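Local coordinates for testis-expressed protein 101 (Mus musculus, PDB 7BPS) that helps control the binding of sperm to the zona pellucida and their migration into the oviduct, probably through the adhesion molecule ADAM3, at residues Gln8-Leu13 and Trp25-Glu30; Glu40-Ile45 and Thr52-Ser57. One frame throughout, in Å; residues are numbered along the deposited sequence.

Contact 1: Gln8-Leu13 and Trp25-Glu30; sequences QVSQTL and WTSKAE. With FUC (alpha-L-fucopyranose), chain C.
Gln8 and Ala29 form an antiparallel non-hydrogen-bonded pair at the edge of the six-stranded sheet in the N-terminal Ly6/uPAR domain. Beside them, Val9 N donates to Lys28 O at 3.0 Å, and a polar cluster builds up around Ser27. In Gln8 a chi2 of -167° sets CD anti to CA, 3.3 Å from Ser27 O. Gln8 OE1 accepts from Ser27 N at 3.0 Å, with the donor above the amide plane, and it takes a second bond from Lys58 NZ. Glutamine suits this place because its NE2 can donate to a water that also meets Thr26 OG1. The two serines meet through their hydroxyls, Ser10 OG lying 2.6 Å from Ser27 OG; their small side chains let the segments come this close. Ser27 OG donates to Trp25 O at 2.8 Å, while a second water joins Ser10 OG to Trp25 NE1 in the plane of the indole. Val9 CG2 rests 3.8 Å from Glu30 CB, the two side chains crossing at about a right angle. Fucose C6 of the Asn24 glycan lies 3.5 Å from Lys28 N. Two donors on Gln8 OE1, and Trp25 O accepting from Ser27 OG, thus hold this loop by directed bonds.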
loop_
_atom_site.group_PDB
_atom_site.type_symbol
_atom_site.label_atom_id
_atom_site.label_comp_id
_atom_site.label_asym_id
_atom_site.label_seq_id
_atom_site.Cartn_x
_atom_site.Cartn_y
_atom_site.Cartn_z
ATOM N N GLN A 8 -9.310 -15.477 -8.631
ATOM C CA GLN A 8 -9.852 -14.104 -8.783
ATOM C C GLN A 8 -8.764 -13.231 -9.415
ATOM O O GLN A 8 -7.539 -13.477 -9.150
ATOM C CB GLN A 8 -10.327 -13.583 -7.439
ATOM C CG GLN A 8 -11.619 -14.246 -6.986
ATOM C CD GLN A 8 -12.236 -13.508 -5.825
ATOM O OE1 GLN A 8 -11.965 -12.324 -5.631
ATOM N NE2 GLN A 8 -13.043 -14.201 -5.031
ATOM N N VAL A 9 -9.166 -12.325 -10.310
ATOM C CA VAL A 9 -8.242 -11.414 -11.054
ATOM C C VAL A 9 -8.838 -9.993 -11.047
ATOM O O VAL A 9 -10.045 -9.824 -11.329
ATOM C CB VAL A 9 -7.972 -11.925 -12.482
ATOM C CG1 VAL A 9 -7.022 -11.015 -13.252
ATOM C CG2 VAL A 9 -7.429 -13.351 -12.461
ATOM N N SER A 10 -8.029 -9.021 -10.637
ATOM C CA SER A 10 -8.368 -7.581 -10.587
ATOM C C SER A 10 -7.111 -6.793 -10.229
ATOM O O SER A 10 -6.289 -7.300 -9.455
ATOM C CB SER A 10 -9.497 -7.290 -9.643
ATOM O OG SER A 10 -9.261 -7.906 -8.406
ATOM N N GLN A 11 -6.962 -5.633 -10.856
ATOM C CA GLN A 11 -5.937 -4.629 -10.513
ATOM C C GLN A 11 -6.706 -3.332 -10.325
ATOM O O GLN A 11 -7.385 -2.949 -11.297
ATOM C CB GLN A 11 -4.863 -4.542 -11.605
ATOM C CG GLN A 11 -4.006 -5.806 -11.724
ATOM C CD GLN A 11 -4.625 -6.942 -12.513
ATOM O OE1 GLN A 11 -5.189 -6.735 -13.574
ATOM N NE2 GLN A 11 -4.572 -8.153 -11.977
ATOM N N THR A 12 -6.679 -2.761 -9.118
ATOM C CA THR A 12 -7.376 -1.489 -8.780
ATOM C C THR A 12 -6.418 -0.570 -8.028
ATOM O O THR A 12 -5.548 -1.042 -7.265
ATOM C CB THR A 12 -8.662 -1.734 -7.980
ATOM O OG1 THR A 12 -8.317 -2.164 -6.657
ATOM C CG2 THR A 12 -9.556 -2.774 -8.631
ATOM N N LEU A 13 -6.566 0.712 -8.310
ATOM C CA LEU A 13 -5.980 1.852 -7.592
ATOM C C LEU A 13 -7.142 2.760 -7.193
ATOM O O LEU A 13 -7.959 3.085 -8.039
ATOM C CB LEU A 13 -5.021 2.586 -8.537
ATOM C CG LEU A 13 -3.859 1.783 -9.136
ATOM C CD1 LEU A 13 -3.222 2.535 -10.294
ATOM C CD2 LEU A 13 -2.804 1.448 -8.101
ATOM N N TRP A 25 -13.414 -6.360 -2.286
ATOM C CA TRP A 25 -12.260 -6.962 -3.014
ATOM C C TRP A 25 -12.659 -8.212 -3.832
ATOM O O TRP A 25 -11.806 -8.718 -4.588
ATOM C CB TRP A 25 -11.155 -7.301 -2.004
ATOM C CG TRP A 25 -9.780 -7.383 -2.584
ATOM C CD1 TRP A 25 -9.395 -7.079 -3.850
ATOM C CD2 TRP A 25 -8.587 -7.743 -1.869
ATOM N NE1 TRP A 25 -8.046 -7.266 -3.985
ATOM C CE2 TRP A 25 -7.524 -7.666 -2.789
ATOM C CE3 TRP A 25 -8.316 -8.137 -0.551
ATOM C CZ2 TRP A 25 -6.211 -7.924 -2.422
ATOM C CZ3 TRP A 25 -7.018 -8.424 -0.197
ATOM C CH2 TRP A 25 -5.979 -8.311 -1.122
ATOM N N THR A 26 -13.891 -8.706 -3.682
ATOM C CA THR A 26 -14.452 -9.808 -4.509
ATOM C C THR A 26 -14.373 -9.414 -5.993
ATOM O O THR A 26 -14.879 -8.352 -6.365
ATOM C CB THR A 26 -15.882 -10.161 -4.078
ATOM O OG1 THR A 26 -15.831 -10.519 -2.695
ATOM C CG2 THR A 26 -16.506 -11.282 -4.889
ATOM N N SER A 27 -13.746 -10.262 -6.794
ATOM C CA SER A 27 -13.394 -10.040 -8.219
ATOM C C SER A 27 -13.808 -11.277 -9.034
ATOM O O SER A 27 -13.984 -12.345 -8.433
ATOM C CB SER A 27 -11.909 -9.763 -8.351
ATOM O OG SER A 27 -11.468 -8.784 -7.417
ATOM N N LYS A 28 -13.913 -11.133 -10.356
ATOM C CA LYS A 28 -14.279 -12.208 -11.317
ATOM C C LYS A 28 -13.126 -13.212 -11.365
ATOM O O LYS A 28 -11.987 -12.764 -11.235
ATOM C CB LYS A 28 -14.483 -11.671 -12.743
ATOM C CG LYS A 28 -15.117 -10.284 -12.916
ATOM C CD LYS A 28 -16.642 -10.251 -12.979
ATOM C CE LYS A 28 -17.193 -10.048 -14.376
ATOM N NZ LYS A 28 -18.595 -10.517 -14.480
ATOM N N ALA A 29 -13.420 -14.503 -11.561
ATOM C CA ALA A 29 -12.433 -15.601 -11.747
ATOM C C ALA A 29 -11.964 -15.654 -13.206
ATOM O O ALA A 29 -12.683 -15.172 -14.095
ATOM C CB ALA A 29 -13.054 -16.914 -11.335
ATOM N N GLU A 30 -10.757 -16.147 -13.427
ATOM C CA GLU A 30 -10.151 -16.384 -14.762
ATOM C C GLU A 30 -9.308 -17.650 -14.649
ATOM O O GLU A 30 -8.902 -17.997 -13.505
ATOM C CB GLU A 30 -9.258 -15.232 -15.240
ATOM C CG GLU A 30 -10.025 -13.965 -15.572
ATOM C CD GLU A 30 -9.149 -12.851 -16.113
ATOM O OE1 GLU A 30 -7.969 -13.132 -16.420
ATOM O OE2 GLU A 30 -9.638 -11.697 -16.184
HETATM C C1 FUC C . -20.105 -8.234 -8.544
HETATM C C2 FUC C . -19.942 -7.141 -9.573
HETATM C C3 FUC C . -18.567 -6.504 -9.316
HETATM C C4 FUC C . -17.439 -7.542 -9.305
HETATM C C5 FUC C . -17.812 -8.926 -8.697
HETATM C C6 FUC C . -17.092 -10.072 -9.397
HETATM O O2 FUC C . -21.064 -6.251 -9.420
HETATM O O3 FUC C . -18.225 -5.511 -10.297
HETATM O O4 FUC C . -16.908 -7.661 -10.639
HETATM O O5 FUC C . -19.200 -9.314 -8.687
HETATM O O HOH W 1 -14.398 -13.130 -2.757
HETATM O O HOH W 2 -7.698 -6.348 -6.805
#

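Contact 2: Glu40-Ile45 and Thr52-Ser57; sequences ETVLLI and TVVLAS
Val42, Leu44, Val54 and Ala56 cover one face of the hairpin made by 40-45 and 52-57, while Thr41, Leu43, Ile45, Val53, Leu55 and Ser57 cover the other; strands 80-88 and 6-16 flank its two edges. This is the second finger of the three-finger Ly6/uPAR fold. The strands run antiparallel at 166°, their axes 4.6 Å apart, and Thr41 with Ser57, Leu43 with Leu55 and Ile45 with Val53 each exchange two backbone hydrogen bonds. Beta-branched and leucine side chains suit such extended, buried backbone. On the first face Val54 uses both methyls: CG1, anti to its backbone N (chi1 -174°), reaches Val42 CG2 at 3.7 Å, and CG2 lies 4.1 Å from Leu44 CD2. The side chains of Leu44 and Val54 run alongside each other in the same direction. On the other face, Leu43 and Leu55 pack on Phe151 and Ile45 on Leu149, both from strand 143-152, so this side meets the second Ly6/uPAR domain. Polar ends are satisfied nearby: Glu40 OE1 accepts from Asn86 and Tyr84, and Gln39 bonds to both Thr41 OG1 and Ser57 OG. Near the turn, the Thr52 methyl CG2 lies 3.8 Å from Leu44 CB, the two side chains crossing at a slant.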
loop_
_atom_site.group_PDB
_atom_site.type_symbol
_atom_site.label_atom_id
_atom_site.label_comp_id
_atom_site.label_asym_id
_atom_site.label_seq_id
_atom_site.Cartn_x
_atom_site.Cartn_y
_atom_site.Cartn_z
ATOM N N GLU A 40 -3.584 -12.694 -3.554
ATOM C CA GLU A 40 -4.309 -11.434 -3.267
ATOM C C GLU A 40 -3.348 -10.586 -2.436
ATOM O O GLU A 40 -2.871 -11.074 -1.388
ATOM C CB GLU A 40 -5.645 -11.709 -2.578
ATOM C CG GLU A 40 -5.506 -12.570 -1.334
ATOM C CD GLU A 40 -6.790 -13.161 -0.775
ATOM O OE1 GLU A 40 -6.724 -13.662 0.365
ATOM O OE2 GLU A 40 -7.840 -13.103 -1.462
ATOM N N THR A 41 -2.994 -9.407 -2.939
ATOM C CA THR A 41 -2.044 -8.474 -2.295
ATOM C C THR A 41 -2.668 -7.089 -2.286
ATOM O O THR A 41 -3.093 -6.632 -3.355
ATOM C CB THR A 41 -0.710 -8.442 -3.035
ATOM O OG1 THR A 41 -0.196 -9.774 -3.051
ATOM C CG2 THR A 41 0.288 -7.490 -2.409
ATOM N N VAL A 42 -2.712 -6.443 -1.129
ATOM C CA VAL A 42 -3.193 -5.042 -1.022
ATOM C C VAL A 42 -2.177 -4.253 -0.220
ATOM O O VAL A 42 -1.682 -4.789 0.767
ATOM C CB VAL A 42 -4.596 -4.993 -0.399
ATOM C CG1 VAL A 42 -4.660 -5.661 0.973
ATOM C CG2 VAL A 42 -5.116 -3.582 -0.353
ATOM N N LEU A 43 -1.901 -3.023 -0.639
ATOM C CA LEU A 43 -1.072 -2.033 0.087
ATOM C C LEU A 43 -1.947 -0.811 0.345
ATOM O O LEU A 43 -2.610 -0.358 -0.597
ATOM C CB LEU A 43 0.146 -1.675 -0.767
ATOM C CG LEU A 43 1.099 -0.637 -0.184
ATOM C CD1 LEU A 43 1.610 -1.016 1.184
ATOM C CD2 LEU A 43 2.273 -0.433 -1.112
ATOM N N LEU A 44 -1.938 -0.301 1.579
ATOM C CA LEU A 44 -2.746 0.872 2.004
ATOM C C LEU A 44 -1.799 1.921 2.548
ATOM O O LEU A 44 -0.989 1.584 3.403
ATOM C CB LEU A 44 -3.767 0.443 3.065
ATOM C CG LEU A 44 -4.785 -0.591 2.587
ATOM C CD1 LEU A 44 -4.380 -2.007 2.981
ATOM C CD2 LEU A 44 -6.168 -0.283 3.108
ATOM N N ILE A 45 -1.883 3.142 2.044
ATOM C CA ILE A 45 -0.992 4.266 2.465
ATOM C C ILE A 45 -1.852 5.491 2.776
ATOM O O ILE A 45 -2.721 5.846 1.955
ATOM C CB ILE A 45 0.055 4.565 1.392
ATOM C CG1 ILE A 45 0.840 3.311 1.006
ATOM C CG2 ILE A 45 0.966 5.671 1.861
ATOM C CD1 ILE A 45 1.560 3.413 -0.314
ATOM N N THR A 52 -7.013 7.215 2.120
ATOM C CA THR A 52 -6.057 6.093 2.050
ATOM C C THR A 52 -5.923 5.672 0.585
ATOM O O THR A 52 -6.966 5.416 -0.069
ATOM C CB THR A 52 -6.526 4.947 2.943
ATOM O OG1 THR A 52 -6.512 5.444 4.273
ATOM C CG2 THR A 52 -5.640 3.733 2.861
ATOM N N VAL A 53 -4.690 5.617 0.094
ATOM C CA VAL A 53 -4.391 5.035 -1.239
ATOM C C VAL A 53 -4.456 3.509 -1.093
ATOM O O VAL A 53 -3.859 2.980 -0.162
ATOM C CB VAL A 53 -3.025 5.510 -1.757
ATOM C CG1 VAL A 53 -2.713 4.956 -3.142
ATOM C CG2 VAL A 53 -2.978 7.022 -1.786
ATOM N N VAL A 54 -5.185 2.842 -1.976
ATOM C CA VAL A 54 -5.325 1.365 -2.004
ATOM C C VAL A 54 -4.862 0.846 -3.375
ATOM O O VAL A 54 -5.494 1.209 -4.424
ATOM C CB VAL A 54 -6.756 0.950 -1.646
ATOM C CG1 VAL A 54 -6.889 -0.532 -1.536
ATOM C CG2 VAL A 54 -7.188 1.579 -0.342
ATOM N N LEU A 55 -3.746 0.100 -3.366
ATOM C CA LEU A 55 -3.237 -0.726 -4.482
ATOM C C LEU A 55 -3.619 -2.174 -4.155
ATOM O O LEU A 55 -3.045 -2.754 -3.205
ATOM C CB LEU A 55 -1.721 -0.546 -4.639
ATOM C CG LEU A 55 -1.242 0.897 -4.825
ATOM C CD1 LEU A 55 -0.857 1.526 -3.487
ATOM C CD2 LEU A 55 -0.069 1.001 -5.787
ATOM N N ALA A 56 -4.608 -2.708 -4.869
ATOM C CA ALA A 56 -5.178 -4.058 -4.669
ATOM C C ALA A 56 -5.005 -4.892 -5.946
ATOM O O ALA A 56 -5.528 -4.506 -7.027
ATOM C CB ALA A 56 -6.630 -3.971 -4.254
ATOM N N SER A 57 -4.307 -6.015 -5.798
ATOM C CA SER A 57 -3.989 -6.973 -6.877
ATOM C C SER A 57 -4.504 -8.373 -6.528
ATOM O O SER A 57 -4.177 -8.871 -5.447
ATOM C CB SER A 57 -2.528 -7.012 -7.130
ATOM O OG SER A 57 -2.249 -8.082 -7.989
#

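In the fold
From the N terminus the chain runs along strand 6-16, passes the short helix 19-22 and returns toward strand 29-31, where contact 1 closes the first loop of the domain. It then enters strand 37-46, turns and comes back as strand 52-61, closing the hairpin of contact 2. The two contacts follow in series, neither nested nor crossed, yet they share one sheet because strand 6-16 lies next to strand 52-61. Thr12 N probably bonds to Ala56 O at 3.0 Å, and Leu13 CD2 packs on Leu55 CD2. Trp25 joins them as well, its NE1 lying 3.6 Å from Ala56 CB, so the loop beside the Asn24 glycan is tied to the buried middle of the sheet.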